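Long-range contacts in (2Z,6E)-hedycaryol synthase (Kitasatospora setae, PDB 4MC3), which catalyses the magnesium-dependent 1,11-cyclization of (2E,6E)-farnesyl diphosphate, with addition of water, to (2Z,6E)-hedycaryol and diphosphate: residues Trp185-Leu196 and Arg287-Asn298; Leu166-Arg174 and Gln235-Arg243. All blocks are in the same frame, centred on the assembly; numbering follows the deposited sequence.

Interaction 1. Residues Trp185-Leu196 and Arg287-Asn298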
# COMPACT_ATOMS: atom_id res chain seq x y z
N TRP A 185 -0.18 1.24 -5.58
CA TRP A 185 -1.07 1.35 -6.75
C TRP A 185 -0.61 2.47 -7.68
O TRP A 185 -0.69 2.29 -8.90
CB TRP A 185 -2.51 1.53 -6.40
CG TRP A 185 -3.11 0.24 -5.78
CD1 TRP A 185 -2.80 -1.04 -6.09
CD2 TRP A 185 -4.11 0.17 -4.73
NE1 TRP A 185 -3.56 -1.91 -5.33
CE2 TRP A 185 -4.34 -1.19 -4.46
CE3 TRP A 185 -4.78 1.13 -3.99
CZ2 TRP A 185 -5.28 -1.62 -3.47
CZ3 TRP A 185 -5.74 0.71 -3.04
CH2 TRP A 185 -5.95 -0.64 -2.79
N ASP A 186 -0.08 3.58 -7.15
CA ASP A 186 0.53 4.55 -8.04
C ASP A 186 1.56 3.90 -8.98
O ASP A 186 1.67 4.24 -10.17
CB ASP A 186 1.23 5.68 -7.26
CG ASP A 186 0.27 6.59 -6.50
OD1 ASP A 186 -0.89 6.75 -6.89
OD2 ASP A 186 0.75 7.14 -5.47
N LEU A 187 2.39 2.98 -8.47
CA LEU A 187 3.37 2.31 -9.28
C LEU A 187 2.78 1.42 -10.36
O LEU A 187 3.46 1.16 -11.38
CB LEU A 187 4.37 1.54 -8.40
CG LEU A 187 5.34 2.35 -7.51
CD1 LEU A 187 6.01 1.56 -6.43
CD2 LEU A 187 6.41 3.04 -8.40
N ASP A 188 1.54 0.96 -10.18
CA ASP A 188 0.88 0.18 -11.21
C ASP A 188 0.70 0.99 -12.51
O ASP A 188 0.61 0.40 -13.60
CB ASP A 188 -0.47 -0.32 -10.73
CG ASP A 188 -1.08 -1.42 -11.64
OD1 ASP A 188 -0.33 -2.33 -12.04
OD2 ASP A 188 -2.30 -1.32 -11.97
N GLU A 189 0.70 2.32 -12.43
CA GLU A 189 0.52 3.12 -13.63
C GLU A 189 1.70 2.92 -14.60
O GLU A 189 1.54 3.14 -15.80
CB GLU A 189 0.34 4.58 -13.31
CG GLU A 189 -0.88 4.89 -12.50
CD GLU A 189 -1.22 6.38 -12.44
OE1 GLU A 189 -1.17 7.05 -13.52
OE2 GLU A 189 -1.53 6.89 -11.33
N LEU A 190 2.87 2.52 -14.11
CA LEU A 190 4.03 2.33 -14.95
C LEU A 190 3.79 1.22 -15.99
O LEU A 190 4.44 1.25 -17.05
CB LEU A 190 5.24 2.03 -14.12
CG LEU A 190 5.99 3.23 -13.55
CD1 LEU A 190 5.23 4.12 -12.65
CD2 LEU A 190 7.21 2.82 -12.77
N ARG A 191 2.89 0.28 -15.72
CA ARG A 191 2.65 -0.82 -16.67
C ARG A 191 1.47 -0.59 -17.60
O ARG A 191 1.25 -1.39 -18.53
CB ARG A 191 2.52 -2.16 -15.97
CG ARG A 191 1.37 -2.36 -15.04
CD ARG A 191 0.13 -2.93 -15.67
NE ARG A 191 -0.98 -2.86 -14.74
CZ ARG A 191 -2.23 -3.18 -15.02
NH1 ARG A 191 -2.55 -3.64 -16.24
NH2 ARG A 191 -3.18 -2.99 -14.13
N LEU A 192 0.72 0.47 -17.39
CA LEU A 192 -0.43 0.79 -18.22
C LEU A 192 0.12 1.39 -19.57
O LEU A 192 1.24 1.83 -19.63
CB LEU A 192 -1.31 1.82 -17.51
CG LEU A 192 -1.91 1.40 -16.15
CD1 LEU A 192 -2.67 2.55 -15.54
CD2 LEU A 192 -2.79 0.18 -16.30
N PRO A 193 -0.72 1.36 -20.60
CA PRO A 193 -0.39 1.98 -21.90
C PRO A 193 -0.17 3.47 -21.77
O PRO A 193 0.63 4.01 -22.51
CB PRO A 193 -1.64 1.68 -22.75
CG PRO A 193 -2.20 0.43 -22.14
CD PRO A 193 -1.99 0.63 -20.64
N ILE A 194 -0.80 4.11 -20.79
CA ILE A 194 -0.51 5.48 -20.51
C ILE A 194 -0.80 5.71 -19.04
O ILE A 194 -1.57 4.94 -18.42
CB ILE A 194 -1.35 6.44 -21.36
CG1 ILE A 194 -2.83 6.20 -21.07
CG2 ILE A 194 -0.88 6.36 -22.83
CD1 ILE A 194 -3.69 7.17 -21.83
N PHE A 195 -0.20 6.76 -18.50
CA PHE A 195 -0.55 7.18 -17.15
C PHE A 195 -2.00 7.66 -17.08
O PHE A 195 -2.55 8.22 -18.06
CB PHE A 195 0.44 8.26 -16.63
CG PHE A 195 1.78 7.73 -16.31
CD1 PHE A 195 2.14 7.50 -15.01
CD2 PHE A 195 2.70 7.40 -17.32
CE1 PHE A 195 3.35 6.94 -14.70
CE2 PHE A 195 3.92 6.88 -17.00
CZ PHE A 195 4.24 6.62 -15.71
N LEU A 196 -2.64 7.53 -15.92
CA LEU A 196 -3.97 8.07 -15.71
C LEU A 196 -3.95 9.60 -15.88
O LEU A 196 -3.07 10.27 -15.39
CB LEU A 196 -4.51 7.74 -14.34
CG LEU A 196 -4.62 6.26 -13.88
CD1 LEU A 196 -5.08 6.18 -12.45
CD2 LEU A 196 -5.53 5.49 -14.82
N ARG A 287 -7.81 5.10 -25.12
CA ARG A 287 -6.62 4.58 -24.43
C ARG A 287 -6.67 4.89 -22.94
O ARG A 287 -6.27 4.06 -22.09
CB ARG A 287 -5.40 5.23 -25.06
CG ARG A 287 -4.09 4.76 -24.52
CD ARG A 287 -3.05 5.58 -25.26
NE ARG A 287 -1.97 4.76 -25.65
CZ ARG A 287 -0.79 5.27 -25.92
NH1 ARG A 287 -0.60 6.61 -25.90
NH2 ARG A 287 0.20 4.42 -26.18
N ALA A 288 -7.11 6.10 -22.59
CA ALA A 288 -7.19 6.52 -21.19
C ALA A 288 -8.28 5.79 -20.45
O ALA A 288 -8.11 5.40 -19.28
CB ALA A 288 -7.35 8.03 -21.05
N ARG A 289 -9.43 5.60 -21.12
CA ARG A 289 -10.52 4.81 -20.50
C ARG A 289 -10.07 3.38 -20.18
O ARG A 289 -10.30 2.89 -19.07
CB ARG A 289 -11.76 4.77 -21.39
CG ARG A 289 -12.32 6.13 -21.65
CD ARG A 289 -13.35 6.01 -22.77
NE ARG A 289 -14.07 7.25 -23.02
CZ ARG A 289 -15.31 7.51 -22.58
NH1 ARG A 289 -16.00 6.62 -21.86
NH2 ARG A 289 -15.86 8.68 -22.86
N GLU A 290 -9.38 2.76 -21.13
CA GLU A 290 -8.88 1.41 -20.96
C GLU A 290 -7.89 1.33 -19.80
O GLU A 290 -7.95 0.40 -18.97
CB GLU A 290 -8.22 0.93 -22.28
CG GLU A 290 -7.61 -0.47 -22.26
CD GLU A 290 -6.80 -0.76 -23.52
OE1 GLU A 290 -7.14 -0.23 -24.61
OE2 GLU A 290 -5.82 -1.53 -23.42
N ALA A 291 -6.97 2.30 -19.73
CA ALA A 291 -5.97 2.35 -18.66
C ALA A 291 -6.64 2.49 -17.30
O ALA A 291 -6.27 1.81 -16.33
CB ALA A 291 -4.99 3.48 -18.90
N ALA A 292 -7.65 3.35 -17.21
CA ALA A 292 -8.36 3.53 -15.97
C ALA A 292 -9.11 2.26 -15.54
O ALA A 292 -9.10 1.89 -14.34
CB ALA A 292 -9.32 4.70 -16.08
N VAL A 293 -9.75 1.58 -16.49
CA VAL A 293 -10.46 0.34 -16.13
C VAL A 293 -9.50 -0.77 -15.65
O VAL A 293 -9.81 -1.51 -14.69
CB VAL A 293 -11.30 -0.14 -17.32
CG1 VAL A 293 -11.87 -1.54 -17.08
CG2 VAL A 293 -12.40 0.86 -17.56
N ASP A 294 -8.35 -0.87 -16.29
CA ASP A 294 -7.34 -1.87 -15.94
C ASP A 294 -6.78 -1.54 -14.54
O ASP A 294 -6.55 -2.45 -13.72
CB ASP A 294 -6.23 -1.90 -17.01
CG ASP A 294 -5.48 -3.22 -17.12
OD1 ASP A 294 -5.01 -3.54 -18.24
OD2 ASP A 294 -5.28 -3.95 -16.14
N TYR A 295 -6.48 -0.26 -14.29
CA TYR A 295 -6.00 0.15 -12.96
C TYR A 295 -7.00 -0.24 -11.88
O TYR A 295 -6.64 -0.81 -10.87
CB TYR A 295 -5.79 1.64 -12.96
CG TYR A 295 -5.38 2.32 -11.69
CD1 TYR A 295 -4.05 2.51 -11.41
CD2 TYR A 295 -6.29 2.81 -10.80
CE1 TYR A 295 -3.66 3.23 -10.29
CE2 TYR A 295 -5.93 3.47 -9.64
CZ TYR A 295 -4.59 3.67 -9.40
OH TYR A 295 -4.27 4.42 -8.29
N ALA A 296 -8.28 0.04 -12.09
CA ALA A 296 -9.31 -0.30 -11.10
C ALA A 296 -9.50 -1.82 -10.93
O ALA A 296 -9.71 -2.32 -9.81
CB ALA A 296 -10.63 0.33 -11.50
N ALA A 297 -9.38 -2.59 -12.00
CA ALA A 297 -9.37 -4.05 -11.86
C ALA A 297 -8.22 -4.57 -11.06
O ALA A 297 -8.34 -5.59 -10.34
CB ALA A 297 -9.40 -4.74 -13.24
N ASN A 298 -7.08 -3.89 -11.13
CA ASN A 298 -5.92 -4.29 -10.33
C ASN A 298 -6.14 -3.99 -8.84
O ASN A 298 -5.73 -4.77 -7.96
CB ASN A 298 -4.64 -3.57 -10.83
CG ASN A 298 -3.42 -4.11 -10.19
OD1 ASN A 298 -2.78 -3.45 -9.32
ND2 ASN A 298 -3.11 -5.31 -10.55
O HOH W 1 -2.49 6.26 -8.93
O HOH W 2 -3.41 4.81 -5.63
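Tyr295 of helix 286-309 packs among Trp185, Glu189, Leu192 and Leu196, on helix 181-188 and the chain that follows it, within the all-helical class I terpene synthase fold. Its CB meets Leu192 CD1. CG is anti to the backbone N (chi1 177°), which carries the ring over Trp185 and Glu189. Leu196 CD1 sits over the middle of one face of the Tyr295 ring, 3.7 Å from the centroid and almost on the ring normal, a CH-pi contact. Tyr295 CE1 comes to 3.4 Å from Trp185 O. The same carbon also touches Glu189 CG. Tyr295 OH donates to a water at 2.6 Å, and that water donates to Asp186 OD1 and Glu189 OE2. A second water donates to the same hydroxyl. The two carboxylates are also held from outside, Asp186 by His145 and Glu189 by Arg201. The hydroxyl of Tyr295 is thus bonded to two waters and, weakly, to Arg210.

One and two turns back on the helix, Ala291 and Ala288 present only methyl groups to Ile194. Ile194 CD1 packs on Ala288 CB at 3.8 Å. Leu196 CD2 rests on Ala292.

Arg191 forms a salt-bridge network with Asp188 and Asp294. Its chain bends at chi2 (91°), which turns the guanidinium toward both. NE and NH2 grip Asp188 side-on, one nitrogen to each oxygen. NH1 and NH2 converge end-on on a single oxygen of Asp294, which also has Arg62 as a partner. Leu192 CD2 lies over the centre of one guanidinium face. The shorter of the two bonds, Arg191 NH1 to Asp294 OD2, is 2.7 Å; it lies in the guanidinium plane but reaches OD2 from well above the carboxylate plane.

Interaction 2. Residues Leu166-Arg174 and Gln235-Arg243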
# COMPACT_ATOMS: atom_id res chain seq x y z
N LEU A 166 -7.91 5.24 21.36
CA LEU A 166 -7.79 5.67 20.00
C LEU A 166 -9.18 5.75 19.37
O LEU A 166 -10.09 4.97 19.74
CB LEU A 166 -6.94 4.67 19.22
CG LEU A 166 -5.47 4.53 19.65
CD1 LEU A 166 -4.80 3.33 18.97
CD2 LEU A 166 -4.73 5.81 19.31
N ARG A 167 -9.36 6.71 18.49
CA ARG A 167 -10.61 6.86 17.76
C ARG A 167 -10.50 5.99 16.53
O ARG A 167 -9.54 6.10 15.76
CB ARG A 167 -10.86 8.31 17.35
CG ARG A 167 -11.13 9.30 18.48
CD ARG A 167 -11.39 10.70 17.90
NE ARG A 167 -12.48 10.74 16.90
CZ ARG A 167 -13.76 11.04 17.18
NH1 ARG A 167 -14.13 11.34 18.43
NH2 ARG A 167 -14.68 11.05 16.22
N LEU A 168 -11.54 5.21 16.25
CA LEU A 168 -11.52 4.35 15.05
C LEU A 168 -11.52 5.14 13.77
O LEU A 168 -10.82 4.76 12.82
CB LEU A 168 -12.72 3.41 15.06
CG LEU A 168 -12.79 2.38 13.93
CD1 LEU A 168 -11.63 1.39 14.06
CD2 LEU A 168 -14.14 1.64 13.91
N ASP A 169 -12.29 6.21 13.70
CA ASP A 169 -12.38 6.97 12.46
C ASP A 169 -11.02 7.60 12.10
O ASP A 169 -10.57 7.48 10.94
CB ASP A 169 -13.51 8.01 12.43
CG ASP A 169 -13.50 8.99 13.59
OD1 ASP A 169 -12.64 8.99 14.48
OD2 ASP A 169 -14.44 9.82 13.62
N ASP A 170 -10.35 8.17 13.07
CA ASP A 170 -9.04 8.75 12.81
C ASP A 170 -8.04 7.65 12.47
O ASP A 170 -7.13 7.84 11.61
CB ASP A 170 -8.53 9.52 14.02
CG ASP A 170 -9.32 10.80 14.29
OD1 ASP A 170 -10.07 11.27 13.42
OD2 ASP A 170 -9.22 11.31 15.41
N TYR A 171 -8.13 6.51 13.15
CA TYR A 171 -7.29 5.34 12.82
C TYR A 171 -7.46 4.97 11.36
O TYR A 171 -6.46 4.78 10.63
CB TYR A 171 -7.55 4.15 13.74
CG TYR A 171 -6.88 2.85 13.27
CD1 TYR A 171 -5.53 2.66 13.38
CD2 TYR A 171 -7.62 1.85 12.67
CE1 TYR A 171 -4.94 1.50 12.96
CE2 TYR A 171 -7.04 0.68 12.24
CZ TYR A 171 -5.69 0.50 12.40
OH TYR A 171 -5.07 -0.65 11.95
N LEU A 172 -8.70 4.85 10.88
CA LEU A 172 -8.87 4.42 9.48
C LEU A 172 -8.30 5.45 8.49
O LEU A 172 -7.78 5.11 7.43
CB LEU A 172 -10.34 4.10 9.13
CG LEU A 172 -11.02 3.00 9.94
CD1 LEU A 172 -12.49 2.83 9.50
CD2 LEU A 172 -10.27 1.71 9.77
N ASP A 173 -8.40 6.71 8.84
CA ASP A 173 -7.92 7.79 7.98
C ASP A 173 -6.41 7.63 7.79
O ASP A 173 -5.92 7.90 6.67
CB ASP A 173 -8.19 9.14 8.60
CG ASP A 173 -9.63 9.60 8.46
OD1 ASP A 173 -10.40 9.03 7.65
OD2 ASP A 173 -9.96 10.66 9.06
N ARG A 174 -5.69 7.25 8.82
CA ARG A 174 -4.23 7.01 8.72
C ARG A 174 -3.87 5.61 8.21
O ARG A 174 -2.87 5.44 7.43
CB ARG A 174 -3.49 7.37 9.98
CG ARG A 174 -3.63 6.43 11.10
CD ARG A 174 -2.68 6.89 12.23
NE ARG A 174 -2.99 6.08 13.38
CZ ARG A 174 -3.97 6.37 14.25
NH1 ARG A 174 -4.20 5.55 15.26
NH2 ARG A 174 -4.71 7.47 14.12
N GLN A 235 -1.08 -1.08 19.69
CA GLN A 235 -2.44 -0.68 19.99
C GLN A 235 -3.21 -0.38 18.70
O GLN A 235 -4.46 -0.31 18.71
CB GLN A 235 -2.36 0.57 20.89
CG GLN A 235 -3.45 0.71 21.95
CD GLN A 235 -3.53 -0.46 22.92
OE1 GLN A 235 -2.57 -1.20 23.12
NE2 GLN A 235 -4.70 -0.63 23.53
N HIS A 236 -2.47 -0.20 17.59
CA HIS A 236 -2.99 0.45 16.39
C HIS A 236 -3.52 -0.61 15.47
O HIS A 236 -2.89 -0.99 14.46
CB HIS A 236 -1.96 1.36 15.71
CG HIS A 236 -1.59 2.55 16.53
ND1 HIS A 236 -0.66 2.49 17.55
CD2 HIS A 236 -2.08 3.81 16.54
CE1 HIS A 236 -0.57 3.68 18.12
NE2 HIS A 236 -1.42 4.50 17.52
N ASN A 237 -4.74 -1.05 15.80
CA ASN A 237 -5.37 -2.23 15.19
C ASN A 237 -6.84 -2.03 15.45
O ASN A 237 -7.26 -1.78 16.57
CB ASN A 237 -4.84 -3.49 15.84
CG ASN A 237 -5.38 -4.76 15.22
OD1 ASN A 237 -6.57 -5.02 15.24
ND2 ASN A 237 -4.47 -5.59 14.69
N ALA A 238 -7.64 -2.17 14.41
CA ALA A 238 -9.06 -1.89 14.52
C ALA A 238 -9.73 -2.84 15.53
O ALA A 238 -10.68 -2.46 16.19
CB ALA A 238 -9.74 -2.02 13.16
N VAL A 239 -9.28 -4.08 15.59
CA VAL A 239 -9.85 -5.04 16.52
C VAL A 239 -9.69 -4.54 17.95
O VAL A 239 -10.65 -4.45 18.73
CB VAL A 239 -9.24 -6.42 16.37
CG1 VAL A 239 -9.85 -7.35 17.43
CG2 VAL A 239 -9.49 -6.98 14.99
N THR A 240 -8.47 -4.20 18.27
CA THR A 240 -8.12 -3.69 19.60
C THR A 240 -8.86 -2.40 19.93
O THR A 240 -9.30 -2.22 21.04
CB THR A 240 -6.59 -3.47 19.67
OG1 THR A 240 -5.98 -4.72 19.34
CG2 THR A 240 -6.15 -3.03 21.04
N ILE A 241 -8.94 -1.49 18.96
CA ILE A 241 -9.57 -0.21 19.16
C ILE A 241 -11.05 -0.39 19.54
O ILE A 241 -11.55 0.28 20.46
CB ILE A 241 -9.40 0.69 17.93
CG1 ILE A 241 -7.93 1.17 17.85
CG2 ILE A 241 -10.35 1.86 17.97
CD1 ILE A 241 -7.53 1.74 16.50
N ILE A 242 -11.74 -1.26 18.83
CA ILE A 242 -13.16 -1.56 19.12
C ILE A 242 -13.29 -2.25 20.49
O ILE A 242 -14.10 -1.83 21.33
CB ILE A 242 -13.82 -2.38 18.00
CG1 ILE A 242 -13.88 -1.51 16.71
CG2 ILE A 242 -15.20 -2.90 18.41
CD1 ILE A 242 -14.25 -2.29 15.47
N ARG A 243 -12.49 -3.30 20.71
CA ARG A 243 -12.52 -4.03 21.97
C ARG A 243 -12.31 -3.11 23.17
O ARG A 243 -13.06 -3.19 24.16
CB ARG A 243 -11.45 -5.14 21.96
CG ARG A 243 -11.55 -6.16 23.10
CD ARG A 243 -10.40 -7.15 23.03
NE ARG A 243 -9.08 -6.50 23.04
CZ ARG A 243 -8.48 -6.00 24.12
NH1 ARG A 243 -9.07 -6.04 25.31
NH2 ARG A 243 -7.28 -5.44 24.00
O HOH W 3 -10.28 2.44 21.66
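The start of helix 238-246, a short way along the chain from the NXXXSXXXE motif that presumably binds magnesium, packs here against the start of helix 168-178 in the terpene synthase fold. The two short helical segments run nearly antiparallel, at 170°, with axes 10.5 Å apart. No direct hydrogen bond joins them. The contact is made by apolar groups and two aromatic rings.

Ile241 stands at the centre. Ile241 CD1 lies over one face of the Tyr171 ring, offset toward the rim, and is 3.5 Å from Tyr171 CG. This is a CH-pi contact. Its CG1 meets Leu166 CB, and its CG2 reaches the CB of Leu168. The first torsion of Tyr171 (chi1 170°) sets CG anti to the backbone N and sends the ring across to the backbone of residues 236-238. There Tyr171 CE2 packs on Ala238 CB at 3.9 Å. The hydroxyl is hydrogen-bonded to Asp222 of the motif, whose OD2 also accepts from Ala238 N. A phenylalanine in place of Tyr171 would probably leave the Asp222 carboxylate without its hydroxyl partner and freer to turn. Asn237 caps helix 238-246: its OD1 accepts from Val239 N at 2.9 Å. The same side chain touches Ser225, a magnesium ligand by similarity.

Leu166 CD1 sits over one face of the His236 ring, 3.9 Å from the centroid, in a second CH-pi contact. Arg174 NH1 meets the edge of that ring at His236 CD2, with guanidinium and imidazole planes 77° apart. The charge of Arg174 is paired with Glu156 of helix 136-160. Beside Leu166 a water bridges the two backbones, donating to Leu166 O at 3.2 Å and to Ile241 O at 2.8 Å.

Overall arrangement
From the N terminus, residues 166-174 come first, then 185-196, close behind on the next helix. Residues 235-243 return to 166-174 and close interaction 2, a loop of 60 residues that includes helix 204-225. Residues 287-298 return to 185-196 and close interaction 1 over 90 residues, mostly helix. The segments alternate, so the two loops cross and neither nests in the other. The contacts do not touch. The centres of interaction 1 and interaction 2 are about 31 Å apart, on opposite sides of the chain's centre. Interaction 2 ties helix 168-178 to helix 238-246 beside the metal-binding motif. Interaction 1 ties helix 181-188 and its loop to the C-terminal helix 286-309.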